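Local coordinates for glycosyl hydrolases family 2, sugar binding domain protein (Bacteroides uniformis str. 3978 T3 ii, PDB 6D1P) that is probably a beta-glucuronidase of glycosyl hydrolase family 2, hydrolysing O-glycosidic bonds to glucuronic acid, at residues F751-C756 with G771-Q776; E760-N765 with I784-Q789. One frame throughout, in Å; residues are numbered along the deposited sequence.

Contact 1: residues F751-C756 with G771-Q776; sequences FIEFGC and GSRRIQ
The Phe751 ring carries Gln776 CG over the centre of one face, 3.5 Å from the ring centroid and 6° off its normal, a CH-pi contact. Ile775 N lies at the ring's edge, in plane, and Phe751 CD1 also touches Arg774 CG at 3.6 Å. The Arg774 guanidinium receives Glu753 OE2 at its edge in a salt bridge: the oxygen lies 2.7 Å from NE and 2.9 Å from NH2. Shared between two N-H groups, it lies straight along neither, and both bonds are weak (129° at NE); the carboxylate and guanidinium planes are 36° apart. Arg774 reaches it with CG anti to the backbone N and a bend at chi3. The NH2 atoms of Arg773 and Arg774 both form salt bridges with Asp82, within the potassium-binding loop 77-83, while Gln776 OE1 is held by Arg521. An alanine in place of Phe751 would remove the ring under Gln776 CG and would probably loosen the packing against Gln776 and Arg774 CG. The backbones pair antiparallel, Ile752 N to Ile775 O at 2.9 Å and Ile775 N to Ile752 O at 3.0 Å. Phe754 N to Arg773 O, 2.9 Å, extends the pairing past 774-776. Strand 774-776 is an edge strand of its four-stranded sheet; 793-799 hydrogen-bonds to the other side of 751-756, while Ile752, Phe754 and Ile775 pack on strand 781-787 of the facing sheet of the C-terminal beta sandwich.

Contact 2: residues E760-N765 with I784-Q789; sequences EALLRN and IRVNKQ
In the C-terminal beta sandwich, the loop segment 760-765 lies along strand 781-787 and joins it through a single antiparallel bridge, Leu762 with Val786. Two backbone hydrogen bonds flank that pair: Asn787 N to Ala761 O and Leu763 N to Arg785 O, both 2.9 Å, the latter with an N-H...O angle of 161°. In each, the donor stands above the carbonyl plane, not on a lone pair.

Side chains interlock on both sides of this junction. Leu762, its CG beside the backbone N (chi1 -66°), is the main bump on the buried side. It fills the hollow between Ile784 and Val786: CB lies 4.1 Å from Ile784 CD1, and CD2 lies 3.8 Å from Val786 CG2, the two side chains running alongside in the same direction. The branched end of Val786 is shared out, for while CG2 takes Leu762, CG1 faces Ala761 CB at 4.2 Å, methyl to methyl. Ile784 holds CG1 anti to the backbone N, which brings CD1 up against both Leu762 CB and the Leu763 carbonyl oxygen. Phe754 and Cys756 of strand 751-756 also touch Leu762, so this bump belongs to the sandwich interior.

The opposite side is less enclosed. There Leu763 CD2 lies along the extended aliphatic part of Arg785, 3.7 Å from CD, and Leu763 CB backs onto Arg785 CB. The arginine's NH2 carries on to Gln770, a weak hydrogen bond. At Asn787, CG is turned anti to the backbone N, and CB rests 3.5 Å from Ala761 O, the oxygen that already accepts the Asn787 N-H.

The segments alternate along the chain, 751-756, 760-765, 771-776 and 784-789, so the two contacts interleave within one C-terminal beta sandwich, their centres about 11 Å apart. Contact 1 pairs two strands of one sheet; contact 2 fastens the loop between those strands to the outer strand 781-787 of the facing sheet. They meet directly: Phe754 CG lies 3.6 Å from Ile784 CG2, Cys756 CB lies 3.7 Å from Leu762 CG, and Arg773 CD packs on Arg764 NH1. Thus the loop that leaves strand 751-756 crosses to the other sheet before returning as 774-776, joining both layers of the domain at its edge.

Contact 1: residues F751-C756 with G771-Q776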
loop_
_atom_site.group_PDB
_atom_site.type_symbol
_atom_site.label_atom_id
_atom_site.label_comp_id
_atom_site.label_asym_id
_atom_site.label_seq_id
_atom_site.Cartn_x
_atom_site.Cartn_y
_atom_site.Cartn_z
ATOM N N PHE A 751 12.162 21.994 9.092
ATOM C CA PHE A 751 11.526 20.708 9.347
ATOM C C PHE A 751 12.310 19.925 10.388
ATOM O O PHE A 751 13.544 19.850 10.346
ATOM C CB PHE A 751 11.422 19.884 8.057
ATOM C CG PHE A 751 10.194 20.179 7.262
ATOM C CD1 PHE A 751 8.946 19.805 7.739
ATOM C CD2 PHE A 751 10.275 20.854 6.047
ATOM C CE1 PHE A 751 7.781 20.094 7.013
ATOM C CE2 PHE A 751 9.139 21.121 5.316
ATOM C CZ PHE A 751 7.881 20.746 5.800
ATOM N N ILE A 752 11.578 19.331 11.323
ATOM C CA ILE A 752 12.140 18.461 12.342
ATOM C C ILE A 752 11.399 17.135 12.270
ATOM O O ILE A 752 10.184 17.114 12.043
ATOM C CB ILE A 752 12.039 19.105 13.743
ATOM C CG1 ILE A 752 12.978 20.300 13.833
ATOM C CG2 ILE A 752 12.460 18.137 14.813
ATOM C CD1 ILE A 752 12.582 21.263 14.928
ATOM N N GLU A 753 12.139 16.033 12.435
ATOM C CA GLU A 753 11.617 14.673 12.345
ATOM C C GLU A 753 11.827 13.899 13.640
ATOM O O GLU A 753 12.901 13.946 14.234
ATOM C CB GLU A 753 12.294 13.897 11.228
ATOM C CG GLU A 753 12.078 14.511 9.883
ATOM C CD GLU A 753 12.811 13.754 8.813
ATOM O OE1 GLU A 753 13.649 12.910 9.180
ATOM O OE2 GLU A 753 12.552 13.999 7.620
ATOM N N PHE A 754 10.821 13.138 14.036
ATOM C CA PHE A 754 10.888 12.335 15.237
ATOM C C PHE A 754 10.987 10.849 14.902
ATOM O O PHE A 754 10.446 10.374 13.901
ATOM C CB PHE A 754 9.672 12.589 16.118
ATOM C CG PHE A 754 9.584 13.981 16.639
ATOM C CD1 PHE A 754 8.666 14.876 16.100
ATOM C CD2 PHE A 754 10.416 14.406 17.674
ATOM C CE1 PHE A 754 8.559 16.179 16.596
ATOM C CE2 PHE A 754 10.326 15.711 18.177
ATOM C CZ PHE A 754 9.389 16.598 17.637
ATOM N N GLY A 755 11.703 10.120 15.756
ATOM C CA GLY A 755 11.781 8.679 15.657
ATOM C C GLY A 755 11.679 8.084 17.046
ATOM O O GLY A 755 11.708 8.799 18.050
ATOM N N CYS A 756 11.574 6.758 17.097
ATOM C CA CYS A 756 11.368 6.115 18.386
ATOM C C CYS A 756 11.752 4.640 18.312
ATOM O O CYS A 756 11.454 3.967 17.322
ATOM C CB CYS A 756 9.908 6.282 18.823
ATOM S SG CYS A 756 9.562 5.631 20.423
ATOM N N GLY A 771 0.941 15.872 16.612
ATOM C CA GLY A 771 0.737 14.525 16.122
ATOM C C GLY A 771 1.333 14.306 14.744
ATOM O O GLY A 771 0.775 13.551 13.932
ATOM N N SER A 772 2.468 14.952 14.472
ATOM C CA SER A 772 3.148 14.852 13.187
ATOM C C SER A 772 4.577 14.383 13.397
ATOM O O SER A 772 5.302 14.939 14.231
ATOM C CB SER A 772 3.138 16.193 12.442
ATOM O OG SER A 772 1.805 16.606 12.215
ATOM N N ARG A 773 4.967 13.367 12.621
ATOM C CA ARG A 773 6.323 12.825 12.641
ATOM C C ARG A 773 7.340 13.802 12.062
ATOM O O ARG A 773 8.509 13.809 12.483
ATOM C CB ARG A 773 6.352 11.519 11.839
ATOM C CG ARG A 773 7.671 10.778 11.935
ATOM C CD ARG A 773 7.756 9.589 10.995
ATOM N NE ARG A 773 8.287 9.959 9.683
ATOM C CZ ARG A 773 9.565 10.253 9.454
ATOM N NH1 ARG A 773 10.454 10.232 10.452
ATOM N NH2 ARG A 773 9.954 10.576 8.227
ATOM N N ARG A 774 6.930 14.590 11.061
ATOM C CA ARG A 774 7.763 15.636 10.479
ATOM C C ARG A 774 6.967 16.932 10.389
ATOM O O ARG A 774 5.849 16.948 9.868
ATOM C CB ARG A 774 8.275 15.239 9.095
ATOM C CG ARG A 774 9.105 16.314 8.445
ATOM C CD ARG A 774 9.372 15.937 7.018
ATOM N NE ARG A 774 10.019 14.641 6.990
ATOM C CZ ARG A 774 9.828 13.713 6.056
ATOM N NH1 ARG A 774 9.000 13.924 5.035
ATOM N NH2 ARG A 774 10.481 12.568 6.148
ATOM N N ILE A 775 7.556 18.019 10.870
ATOM C CA ILE A 775 6.843 19.283 10.966
ATOM C C ILE A 775 7.873 20.396 11.068
ATOM O O ILE A 775 8.883 20.269 11.769
ATOM C CB ILE A 775 5.867 19.262 12.174
ATOM C CG1 ILE A 775 5.069 20.548 12.297
ATOM C CG2 ILE A 775 6.612 19.057 13.452
ATOM C CD1 ILE A 775 3.982 20.463 13.370
ATOM N N GLN A 776 7.607 21.497 10.369
ATOM C CA GLN A 776 8.438 22.685 10.526
ATOM C C GLN A 776 8.349 23.224 11.946
ATOM O O GLN A 776 7.283 23.204 12.567
ATOM C CB GLN A 776 8.005 23.769 9.554
ATOM C CG GLN A 776 8.381 23.481 8.122
ATOM C CD GLN A 776 7.883 24.584 7.208
ATOM O OE1 GLN A 776 7.553 25.682 7.668
ATOM N NE2 GLN A 776 7.794 24.289 5.917
#

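Contact 2: residues E760-N765 with I784-Q789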
loop_
_atom_site.group_PDB
_atom_site.type_symbol
_atom_site.label_atom_id
_atom_site.label_comp_id
_atom_site.label_asym_id
_atom_site.label_seq_id
_atom_site.Cartn_x
_atom_site.Cartn_y
_atom_site.Cartn_z
ATOM N N GLU A 760 5.395 2.380 17.446
ATOM C CA GLU A 760 4.003 2.715 17.678
ATOM C C GLU A 760 3.785 3.678 18.833
ATOM O O GLU A 760 2.651 4.106 19.044
ATOM C CB GLU A 760 3.188 1.449 17.940
ATOM C CG GLU A 760 3.228 0.486 16.774
ATOM C CD GLU A 760 2.649 -0.858 17.139
ATOM O OE1 GLU A 760 1.411 -0.944 17.292
ATOM O OE2 GLU A 760 3.437 -1.820 17.292
ATOM N N ALA A 761 4.829 4.025 19.582
ATOM C CA ALA A 761 4.644 4.909 20.725
ATOM C C ALA A 761 4.276 6.318 20.275
ATOM O O ALA A 761 3.382 6.942 20.855
ATOM C CB ALA A 761 5.906 4.919 21.582
ATOM N N LEU A 762 4.932 6.833 19.240
ATOM C CA LEU A 762 4.680 8.210 18.822
ATOM C C LEU A 762 3.269 8.355 18.273
ATOM O O LEU A 762 2.848 7.572 17.416
ATOM C CB LEU A 762 5.690 8.651 17.768
ATOM C CG LEU A 762 7.136 8.747 18.274
ATOM C CD1 LEU A 762 8.064 9.251 17.181
ATOM C CD2 LEU A 762 7.197 9.636 19.518
ATOM N N LEU A 763 2.529 9.348 18.783
ATOM C CA LEU A 763 1.245 9.716 18.203
ATOM C C LEU A 763 1.551 10.465 16.914
ATOM O O LEU A 763 1.903 11.645 16.939
ATOM C CB LEU A 763 0.422 10.584 19.150
ATOM C CG LEU A 763 -0.758 11.269 18.429
ATOM C CD1 LEU A 763 -1.977 10.327 18.314
ATOM C CD2 LEU A 763 -1.158 12.676 18.995
ATOM N N ARG A 764 1.438 9.796 15.778
ATOM C CA ARG A 764 1.775 10.472 14.544
ATOM C C ARG A 764 0.650 10.313 13.530
ATOM O O ARG A 764 -0.415 9.748 13.820
ATOM C CB ARG A 764 3.110 9.961 13.986
ATOM C CG ARG A 764 3.216 8.470 13.752
ATOM C CD ARG A 764 4.702 8.117 13.606
ATOM N NE ARG A 764 4.957 6.679 13.641
ATOM C CZ ARG A 764 5.447 5.976 12.618
ATOM N NH1 ARG A 764 5.749 6.583 11.473
ATOM N NH2 ARG A 764 5.649 4.664 12.744
ATOM N N ASN A 765 0.915 10.852 12.337
ATOM C CA ASN A 765 -0.025 10.889 11.209
ATOM C C ASN A 765 -1.394 11.439 11.612
ATOM O O ASN A 765 -2.437 10.925 11.205
ATOM C CB ASN A 765 -0.157 9.507 10.560
ATOM C CG ASN A 765 1.171 8.942 10.144
ATOM O OD1 ASN A 765 2.067 9.661 9.692
ATOM N ND2 ASN A 765 1.322 7.647 10.316
ATOM N N ILE A 784 5.818 16.519 19.888
ATOM C CA ILE A 784 5.047 15.348 19.513
ATOM C C ILE A 784 4.616 14.616 20.772
ATOM O O ILE A 784 5.361 14.557 21.753
ATOM C CB ILE A 784 5.861 14.432 18.571
ATOM C CG1 ILE A 784 4.992 13.276 18.073
ATOM C CG2 ILE A 784 7.142 13.992 19.249
ATOM C CD1 ILE A 784 5.484 12.643 16.804
ATOM N N ARG A 785 3.403 14.065 20.742
ATOM C CA ARG A 785 2.896 13.256 21.843
ATOM C C ARG A 785 3.406 11.821 21.767
ATOM O O ARG A 785 3.567 11.255 20.677
ATOM C CB ARG A 785 1.369 13.262 21.841
ATOM C CG ARG A 785 0.786 14.487 22.491
ATOM C CD ARG A 785 -0.647 14.694 22.083
ATOM N NE ARG A 785 -1.079 16.050 22.417
ATOM C CZ ARG A 785 -2.252 16.578 22.069
ATOM N NH1 ARG A 785 -3.126 15.861 21.373
ATOM N NH2 ARG A 785 -2.543 17.828 22.410
ATOM N N VAL A 786 3.642 11.236 22.940
ATOM C CA VAL A 786 4.166 9.883 23.102
ATOM C C VAL A 786 3.191 9.099 23.970
ATOM O O VAL A 786 2.747 9.596 25.007
ATOM C CB VAL A 786 5.564 9.894 23.744
ATOM C CG1 VAL A 786 6.184 8.496 23.706
ATOM C CG2 VAL A 786 6.459 10.894 23.037
ATOM N N ASN A 787 2.852 7.881 23.560
ATOM C CA ASN A 787 1.848 7.133 24.309
ATOM C C ASN A 787 2.464 6.593 25.591
ATOM O O ASN A 787 3.528 5.970 25.556
ATOM C CB ASN A 787 1.255 5.993 23.483
ATOM C CG ASN A 787 0.066 5.349 24.180
ATOM O OD1 ASN A 787 0.229 4.457 25.003
ATOM N ND2 ASN A 787 -1.135 5.833 23.883
ATOM N N LYS A 788 1.790 6.839 26.720
ATOM C CA LYS A 788 2.363 6.511 28.024
ATOM C C LYS A 788 2.563 5.009 28.190
ATOM O O LYS A 788 3.613 4.567 28.669
ATOM C CB LYS A 788 1.467 7.056 29.138
ATOM C CG LYS A 788 2.090 8.167 29.983
ATOM C CD LYS A 788 1.120 8.642 31.064
ATOM C CE LYS A 788 1.656 9.865 31.798
ATOM N NZ LYS A 788 0.591 10.553 32.587
ATOM N N GLN A 789 1.566 4.213 27.787
ATOM C CA GLN A 789 1.642 2.758 27.917
ATOM C C GLN A 789 2.937 2.191 27.343
ATOM O O GLN A 789 3.540 1.282 27.928
ATOM C CB GLN A 789 0.440 2.105 27.228
ATOM C CG GLN A 789 -0.901 2.307 27.932
ATOM C CD GLN A 789 -2.081 2.066 26.995
ATOM O OE1 GLN A 789 -2.458 2.948 26.219
ATOM N NE2 GLN A 789 -2.658 0.863 27.052
#